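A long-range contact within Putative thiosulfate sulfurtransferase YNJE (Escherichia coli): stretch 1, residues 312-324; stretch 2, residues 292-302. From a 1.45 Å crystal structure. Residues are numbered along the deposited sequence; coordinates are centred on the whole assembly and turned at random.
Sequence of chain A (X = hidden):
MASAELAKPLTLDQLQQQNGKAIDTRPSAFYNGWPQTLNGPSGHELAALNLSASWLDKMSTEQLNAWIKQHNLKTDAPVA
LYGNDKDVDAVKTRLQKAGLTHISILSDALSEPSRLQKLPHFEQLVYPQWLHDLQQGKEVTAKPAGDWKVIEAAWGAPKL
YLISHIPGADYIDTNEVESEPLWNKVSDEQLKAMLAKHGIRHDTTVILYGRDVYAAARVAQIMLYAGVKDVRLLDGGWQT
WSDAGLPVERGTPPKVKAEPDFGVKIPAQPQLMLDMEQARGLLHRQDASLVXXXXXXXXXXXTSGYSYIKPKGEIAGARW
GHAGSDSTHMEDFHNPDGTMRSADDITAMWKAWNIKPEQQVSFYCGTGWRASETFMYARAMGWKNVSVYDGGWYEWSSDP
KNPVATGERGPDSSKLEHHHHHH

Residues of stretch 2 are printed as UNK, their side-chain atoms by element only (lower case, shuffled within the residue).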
ATOM      1  N   LYS A 312       9.331 -25.893  -5.140  1.00 19.69           N
ATOM      2  CA  LYS A 312       8.675 -25.461  -3.909  1.00 20.01           C
ATOM      3  C   LYS A 312       9.716 -25.126  -2.877  1.00 19.83           C
ATOM      4  O   LYS A 312      10.810 -25.720  -2.842  1.00 20.71           O
ATOM      5  CB  LYS A 312       7.771 -26.573  -3.367  1.00 20.81           C
ATOM      6  CG  LYS A 312       6.631 -26.931  -4.267  1.00 22.81           C
ATOM      7  CD  LYS A 312       5.872 -28.136  -3.700  1.00 26.32           C
ATOM      8  CE  LYS A 312       4.634 -28.451  -4.512  1.00 30.22           C
ATOM      9  NZ  LYS A 312       4.052 -29.785  -4.139  1.00 32.61           N
ATOM     10  N   GLY A 313       9.390 -24.169  -2.016  1.00 18.44           N
ATOM     11  CA  GLY A 313      10.275 -23.745  -0.976  1.00 17.47           C
ATOM     12  C   GLY A 313      10.409 -22.245  -1.031  1.00 16.94           C
ATOM     13  O   GLY A 313       9.643 -21.572  -1.736  1.00 16.00           O
ATOM     14  N   GLU A 314      11.401 -21.766  -0.298  1.00 16.19           N
ATOM     15  CA  GLU A 314      11.683 -20.369  -0.111  1.00 15.33           C
ATOM     16  C   GLU A 314      13.181 -20.120  -0.163  1.00 16.08           C
ATOM     17  O   GLU A 314      13.988 -21.023   0.085  1.00 15.86           O
ATOM     18  CB  GLU A 314      11.148 -19.966   1.256  1.00 15.41           C
ATOM     19  CG  GLU A 314      11.117 -18.486   1.506  1.00 15.05           C
ATOM     20  CD  GLU A 314      10.357 -17.744   0.416  1.00 16.40           C
ATOM     21  OE1 GLU A 314       9.171 -17.455   0.626  1.00 15.74           O
ATOM     22  OE2 GLU A 314      10.917 -17.497  -0.673  1.00 17.92           O
ATOM     23  N   ILE A 315      13.560 -18.877  -0.465  1.00 14.83           N
ATOM     24  CA  ILE A 315      14.950 -18.447  -0.412  1.00 15.36           C
ATOM     25  C   ILE A 315      15.476 -18.598   1.010  1.00 15.37           C
ATOM     26  O   ILE A 315      14.920 -18.036   1.976  1.00 16.14           O
ATOM     27  CB  ILE A 315      15.112 -16.991  -0.902  1.00 14.72           C
ATOM     28  CG1 ILE A 315      14.621 -16.880  -2.348  1.00 15.85           C
ATOM     29  CG2 ILE A 315      16.580 -16.500  -0.699  1.00 13.89           C
ATOM     30  CD1 ILE A 315      14.878 -15.541  -3.000  1.00 15.57           C
ATOM     31  N   ALA A 316      16.545 -19.367   1.163  1.00 15.83           N
ATOM     32  CA  ALA A 316      17.126 -19.589   2.483  1.00 16.17           C
ATOM     33  C   ALA A 316      17.697 -18.290   3.034  1.00 15.93           C
ATOM     34  O   ALA A 316      18.495 -17.604   2.380  1.00 17.21           O
ATOM     35  CB  ALA A 316      18.222 -20.662   2.418  1.00 16.78           C
ATOM     36  N   GLY A 317      17.282 -17.953   4.252  1.00 16.01           N
ATOM     37  CA  GLY A 317      17.667 -16.735   4.904  1.00 15.22           C
ATOM     38  C   GLY A 317      16.687 -15.585   4.701  1.00 14.66           C
ATOM     39  O   GLY A 317      16.860 -14.554   5.325  1.00 14.70           O
ATOM     40  N   ALA A 318      15.693 -15.764   3.829  1.00 14.82           N
ATOM     41  CA  ALA A 318      14.704 -14.710   3.589  1.00 14.26           C
ATOM     42  C   ALA A 318      13.785 -14.610   4.794  1.00 14.09           C
ATOM     43  O   ALA A 318      13.440 -15.620   5.419  1.00 14.73           O
ATOM     44  CB  ALA A 318      13.904 -15.007   2.309  1.00 14.24           C
ATOM     45  N   ARG A 319      13.413 -13.385   5.121  1.00 12.60           N
ATOM     46  CA  ARG A 319      12.526 -13.112   6.236  1.00 12.17           C
ATOM     47  C   ARG A 319      11.116 -12.947   5.720  1.00 11.70           C
ATOM     48  O   ARG A 319      10.910 -12.320   4.690  1.00 12.57           O
ATOM     49  CB  ARG A 319      13.006 -11.882   6.973  1.00 11.73           C
ATOM     50  CG  ARG A 319      14.358 -12.125   7.668  1.00 12.45           C
ATOM     51  CD  ARG A 319      15.071 -10.880   8.074  1.00 13.39           C
ATOM     52  NE  ARG A 319      16.219 -11.245   8.928  1.00 15.18           N
ATOM     53  CZ  ARG A 319      17.306 -10.500   9.096  1.00 17.31           C
ATOM     54  NH1 ARG A 319      17.458  -9.327   8.507  1.00 15.56           N
ATOM     55  NH2 ARG A 319      18.280 -10.953   9.885  1.00 18.72           N
ATOM     56  N   TRP A 320      10.121 -13.462   6.424  1.00 11.47           N
ATOM     57  CA  TRP A 320       8.746 -13.388   5.957  1.00 11.47           C
ATOM     58  C   TRP A 320       8.195 -12.007   6.175  1.00 10.23           C
ATOM     59  O   TRP A 320       8.267 -11.482   7.266  1.00 10.50           O
ATOM     60  CB  TRP A 320       7.836 -14.346   6.715  1.00 11.80           C
ATOM     61  CG  TRP A 320       6.471 -14.525   6.037  1.00 11.56           C
ATOM     62  CD1 TRP A 320       6.222 -14.717   4.708  1.00 12.60           C
ATOM     63  CD2 TRP A 320       5.194 -14.574   6.680  1.00 11.10           C
ATOM     64  NE1 TRP A 320       4.897 -14.866   4.484  1.00 12.78           N
ATOM     65  CE2 TRP A 320       4.231 -14.800   5.679  1.00 11.13           C
ATOM     66  CE3 TRP A 320       4.773 -14.463   8.010  1.00 14.30           C
ATOM     67  CZ2 TRP A 320       2.879 -14.893   5.956  1.00 12.77           C
ATOM     68  CZ3 TRP A 320       3.427 -14.549   8.276  1.00 13.69           C
ATOM     69  CH2 TRP A 320       2.498 -14.762   7.260  1.00 13.88           C
ATOM     70  N   GLY A 321       7.616 -11.420   5.126  1.00  9.42           N
ATOM     71  CA  GLY A 321       7.043 -10.078   5.228  1.00  9.67           C
ATOM     72  C   GLY A 321       5.540 -10.015   5.411  1.00  9.61           C
ATOM     73  O   GLY A 321       4.965  -8.928   5.375  1.00  9.93           O
ATOM     74  N   HIS A 322       4.890 -11.155   5.606  1.00  9.93           N
ATOM     75  CA  HIS A 322       3.455 -11.288   5.454  1.00 10.52           C
ATOM     76  C   HIS A 322       3.029 -11.068   3.991  1.00 10.53           C
ATOM     77  O   HIS A 322       3.821 -10.683   3.147  1.00 10.63           O
ATOM     78  CB  HIS A 322       2.684 -10.404   6.446  1.00 10.50           C
ATOM     79  CG  HIS A 322       2.817 -10.872   7.862  1.00 12.30           C
ATOM     80  ND1 HIS A 322       1.787 -11.475   8.554  1.00 17.03           N
ATOM     81  CD2 HIS A 322       3.872 -10.863   8.697  1.00 11.86           C
ATOM     82  CE1 HIS A 322       2.205 -11.796   9.771  1.00 15.42           C
ATOM     83  NE2 HIS A 322       3.467 -11.437   9.882  1.00 17.08           N
ATOM     84  N   ALA A 323       1.771 -11.385   3.682  1.00 10.60           N
ATOM     85  CA  ALA A 323       1.260 -11.259   2.308  1.00 11.46           C
ATOM     86  C   ALA A 323      -0.249 -11.459   2.319  1.00 12.19           C
ATOM     87  O   ALA A 323      -0.995 -10.597   2.799  1.00 12.46           O
ATOM     88  CB  ALA A 323       1.980 -12.250   1.352  1.00 12.70           C
ATOM     89  N   GLY A 324      -0.720 -12.610   1.858  1.00 12.20           N
ATOM     90  CA  GLY A 324      -2.132 -12.923   1.912  1.00 12.94           C
ATOM     91  C   GLY A 324      -2.377 -14.410   1.871  1.00 13.32           C
ATOM     92  O   GLY A 324      -1.460 -15.206   2.068  1.00 12.60           O
ATOM     93  N   UNK A 292      10.357 -11.997   1.842  1.00  9.72           N
ATOM     94  CA  UNK A 292       9.406 -12.741   1.091  1.00 10.10           C
ATOM     95  C   UNK A 292       7.997 -12.232   1.341  1.00  9.94           C
ATOM     96  O   UNK A 292       7.459 -12.320   2.465  1.00  9.58           O
ATOM     97  o   UNK A 292       8.465 -14.941   0.827  1.00 14.08           O
ATOM     98  c   UNK A 292       9.449 -14.216   1.508  1.00 11.08           C
ATOM     99  N   UNK A 293       7.381 -11.693   0.285  1.00  9.06           N
ATOM    100  CA  UNK A 293       5.962 -11.336   0.283  1.00  9.45           C
ATOM    101  C   UNK A 293       5.218 -12.449  -0.430  1.00 10.07           C
ATOM    102  O   UNK A 293       4.682 -12.305  -1.511  1.00 11.08           O
ATOM    103  c   UNK A 293       4.266  -9.524  -0.201  1.00  9.56           C
ATOM    104  c   UNK A 293       6.672  -8.898   0.267  1.00  9.43           C
ATOM    105  c   UNK A 293       6.465  -8.720   1.746  1.00 10.98           C
ATOM    106  c   UNK A 293       5.728  -9.935  -0.353  1.00 10.34           C
ATOM    107  N   UNK A 294       5.223 -13.593   0.239  1.00 10.77           N
ATOM    108  CA  UNK A 294       4.566 -14.788  -0.238  1.00 10.89           C
ATOM    109  C   UNK A 294       3.652 -15.329   0.839  1.00 11.13           C
ATOM    110  O   UNK A 294       3.882 -15.058   2.025  1.00 12.39           O
ATOM    111  c   UNK A 294       6.457 -15.335  -1.846  1.00 12.08           C
ATOM    112  c   UNK A 294       5.615 -15.819  -0.670  1.00 11.13           C
ATOM    113  c   UNK A 294       7.589 -18.716  -2.882  1.00 13.24           C
ATOM    114  n   UNK A 294       7.003 -17.514  -2.885  1.00 12.53           N
ATOM    115  c   UNK A 294       7.565 -16.321  -2.274  1.00 12.64           C
ATOM    116  n   UNK A 294       6.980 -19.738  -3.483  1.00 15.73           N
ATOM    117  n   UNK A 294       8.729 -18.908  -2.236  1.00 16.60           N
ATOM    118  N   UNK A 295       2.605 -16.036   0.442  1.00 10.95           N
ATOM    119  CA  UNK A 295       1.659 -16.607   1.424  1.00 11.24           C
ATOM    120  C   UNK A 295       2.423 -17.605   2.280  1.00 11.93           C
ATOM    121  O   UNK A 295       3.429 -18.161   1.838  1.00 12.16           O
ATOM    122  o   UNK A 295       0.895 -18.413  -0.026  1.00 12.81           O
ATOM    123  c   UNK A 295       0.483 -17.278   0.735  1.00 11.75           C
ATOM    124  N   UNK A 296       1.943 -17.844   3.484  1.00 11.59           N
ATOM    125  CA  UNK A 296       2.606 -18.809   4.361  1.00 12.13           C
ATOM    126  C   UNK A 296       2.778 -20.216   3.703  1.00 12.14           C
ATOM    127  O   UNK A 296       3.860 -20.782   3.816  1.00 13.26           O
ATOM    128  c   UNK A 296       5.719 -17.980   8.116  1.00 13.24           C
ATOM    129  c   UNK A 296       3.812 -19.214   7.396  1.00 10.82           C
ATOM    130  c   UNK A 296       4.611 -18.061   7.330  1.00 13.18           C
ATOM    131  c   UNK A 296       5.303 -20.149   9.085  1.00 11.86           C
ATOM    132  c   UNK A 296       4.179 -20.238   8.289  1.00 11.95           C
ATOM    133  c   UNK A 296       1.877 -18.877   5.725  1.00 12.36           C
ATOM    134  c   UNK A 296       6.067 -19.024   8.993  1.00 11.92           C
ATOM    135  c   UNK A 296       2.631 -19.632   6.735  1.00 12.18           C
ATOM    136  n   UNK A 296       3.252 -21.228   8.149  1.00 13.20           N
ATOM    137  c   UNK A 296       2.322 -20.870   7.231  1.00 14.57           C
ATOM    138  N   UNK A 297       1.748 -20.760   3.023  1.00 13.74           N
ATOM    139  CA  UNK A 297       1.969 -22.053   2.317  1.00 13.24           C
ATOM    140  C   UNK A 297       3.140 -22.024   1.315  1.00 14.70           C
ATOM    141  O   UNK A 297       3.831 -23.028   1.121  1.00 15.32           O
ATOM    142  c   UNK A 297      -0.353 -21.637   2.528  1.00 14.52           C
ATOM    143  c   UNK A 297       0.645 -22.290   1.609  1.00 14.30           C
ATOM    144  c   UNK A 297       0.336 -20.359   2.983  1.00 13.65           C
ATOM    145  N   UNK A 298       3.342 -20.885   0.649  1.00 13.32           N
ATOM    146  CA  UNK A 298       4.517 -20.711  -0.194  1.00 13.29           C
ATOM    147  C   UNK A 298       5.814 -20.647   0.632  1.00 13.39           C
ATOM    148  O   UNK A 298       6.823 -21.278   0.308  1.00 13.76           O
ATOM    149  c   UNK A 298       4.388 -19.418  -1.013  1.00 13.35           C
ATOM    150  c   UNK A 298       3.378 -19.450  -2.119  1.00 13.51           C
ATOM    151  c   UNK A 298       3.134 -18.048  -2.673  1.00 13.14           C
ATOM    152  o   UNK A 298       2.178 -17.396  -2.205  1.00 12.94           O
ATOM    153  o   UNK A 298       3.938 -17.619  -3.530  1.00 14.90           O
ATOM    154  N   UNK A 299       5.807 -19.844   1.693  1.00 13.03           N
ATOM    155  CA  UNK A 299       6.967 -19.650   2.555  1.00 13.75           C
ATOM    156  C   UNK A 299       7.447 -20.973   3.162  1.00 13.99           C
ATOM    157  O   UNK A 299       8.653 -21.180   3.295  1.00 13.55           O
ATOM    158  c   UNK A 299       8.763 -17.283   4.030  1.00 12.99           C
ATOM    159  c   UNK A 299       8.027 -18.754   5.770  1.00 13.15           C
ATOM    160  c   UNK A 299      10.032 -17.428   6.018  1.00 13.47           C
ATOM    161  c   UNK A 299       6.648 -18.631   3.668  1.00 14.31           C
ATOM    162  c   UNK A 299       7.829 -18.222   4.497  1.00 13.94           C
ATOM    163  c   UNK A 299       9.128 -18.355   6.527  1.00 12.95           C
ATOM    164  c   UNK A 299       9.825 -16.891   4.770  1.00 13.82           C
ATOM    165  N   UNK A 300       6.522 -21.877   3.475  1.00 15.55           N
ATOM    166  CA  UNK A 300       6.922 -23.143   4.102  1.00 15.80           C
ATOM    167  C   UNK A 300       7.096 -24.285   3.112  1.00 17.04           C
ATOM    168  O   UNK A 300       7.555 -25.357   3.508  1.00 18.25           O
ATOM    169  c   UNK A 300       4.574 -23.884   4.799  1.00 16.74           C
ATOM    170  c   UNK A 300       3.655 -24.524   5.900  1.00 19.58           C
ATOM    171  c   UNK A 300       6.019 -22.459   6.343  1.00 15.26           C
ATOM    172  c   UNK A 300       5.984 -23.549   5.280  1.00 16.21           C
ATOM    173  N   UNK A 301       6.728 -24.066   1.852  1.00 16.66           N
ATOM    174  CA  UNK A 301       7.058 -24.977   0.768  1.00 17.24           C
ATOM    175  C   UNK A 301       5.977 -25.981   0.396  1.00 17.83           C
ATOM    176  O   UNK A 301       6.267 -26.978  -0.266  1.00 19.59           O
ATOM    177  N   UNK A 302       4.735 -25.730   0.795  1.00 18.60           N
ATOM    178  CA  UNK A 302       3.607 -26.583   0.438  1.00 18.93           C
ATOM    179  C   UNK A 302       3.170 -26.439  -1.015  1.00 18.95           C
ATOM    180  O   UNK A 302       2.619 -27.375  -1.630  1.00 20.27           O
ATOM    181  c   UNK A 302       2.402 -26.216   1.312  1.00 19.67           C
ATOM    182  o   UNK A 302       2.841 -26.093   2.672  1.00 21.99           O
ATOM    183  c   UNK A 302       1.277 -27.267   1.172  1.00 20.49           C
TER
HETATM  184  O   HOH W   1       7.005 -22.480  -2.264  1.00 16.29           O
HETATM  185  O   HOH W   2      -0.449 -16.443   4.203  1.00 16.93           O

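Position 292 carries one carbon and one oxygen, unbranched; the oxygen lies 2.6 Å from Glu-314 OE1, a hydrogen bond it donates. This is Ser-292. Its backbone pairs in parallel register with Trp-320: Ser-292 N donates to Arg-319 O (2.9 Å), and Gly-321 N to Ser-292 O (2.8 Å).

Position 293 has four carbons forked at the first, one arm two carbons long, and the end of that arm lies 3.8 Å from Gly-321 CA, which identifies Ile-293. A CB on that glycine would sit 2.5 Å from Ile-293 CD1, a clash. Ile-293 CG2 packs on Ala-323 CB at 3.9 Å.

At position 294 three carbons and a nitrogen lead to a carbon bearing two further nitrogens, one of them 2.9 Å from Gly-313 O and 3.0 Å from Glu-314 OE2; this guanidinium is Arg-294. NH1 donates to Gly-313 O and, weakly, to Glu-314 OE2, the latter within a salt bridge; both acceptors lie near the guanidinium plane. The backbone contributes too: Trp-320 NE1 donates to Arg-294 O at 2.7 Å, almost linearly.

Position 295 has one carbon and one oxygen, and its CB approaches Gly-324 O at 3.1 Å. It is Ser-295, the N-cap of the helix.

Position 296 bears one carbon and then fused five- and six-membered rings with a single nitrogen, their edge meeting the face of Trp-320 with the planes of the six-membered rings at 67°: Trp-296. Its CE3 lies 3.6 Å from Trp-320 CD2. Water 2 joins Trp-296 N to Gly-324 O.

Three carbons closing onto the backbone nitrogen at position 297 mark Pro-297, which does not touch stretch 1.

The side chain at 298 has three carbons, the last carrying two oxygens, and stays clear of stretch 1. Two oxygens and no nitrogen on the third carbon make it a carboxylate: Glu-298. OE1 forms a salt bridge with Arg-294 NE (3.1 Å), while OE2 accepts from Ser-295 N and OG.

Position 299 has one carbon and a six-carbon ring, with Trp-320 CB over the ring's face, 3.9 Å from its centroid: Phe-299.

Position 300, four carbons forked at the first with one longer arm, is Ile-300, whose CA-to-CB bond points away from stretch 1 and which makes no contact with it.

Position 301 has no side chain: Gly-301. Its positive phi ends the helix in a Schellman motif, and its CA lies 3.7 Å from Gly-313 N.

At 302 one carbon carries an oxygen and a carbon: Thr-302, whose backbone O meets Lys-312 CE at 3.7 Å.

The contact thus combines a short parallel bridge, a buried polar cluster around Glu-314 and Arg-294, and Trp-320 packed against two helix aromatics.

Stretch 2, residues 292-302: SIRSWPEFIGT
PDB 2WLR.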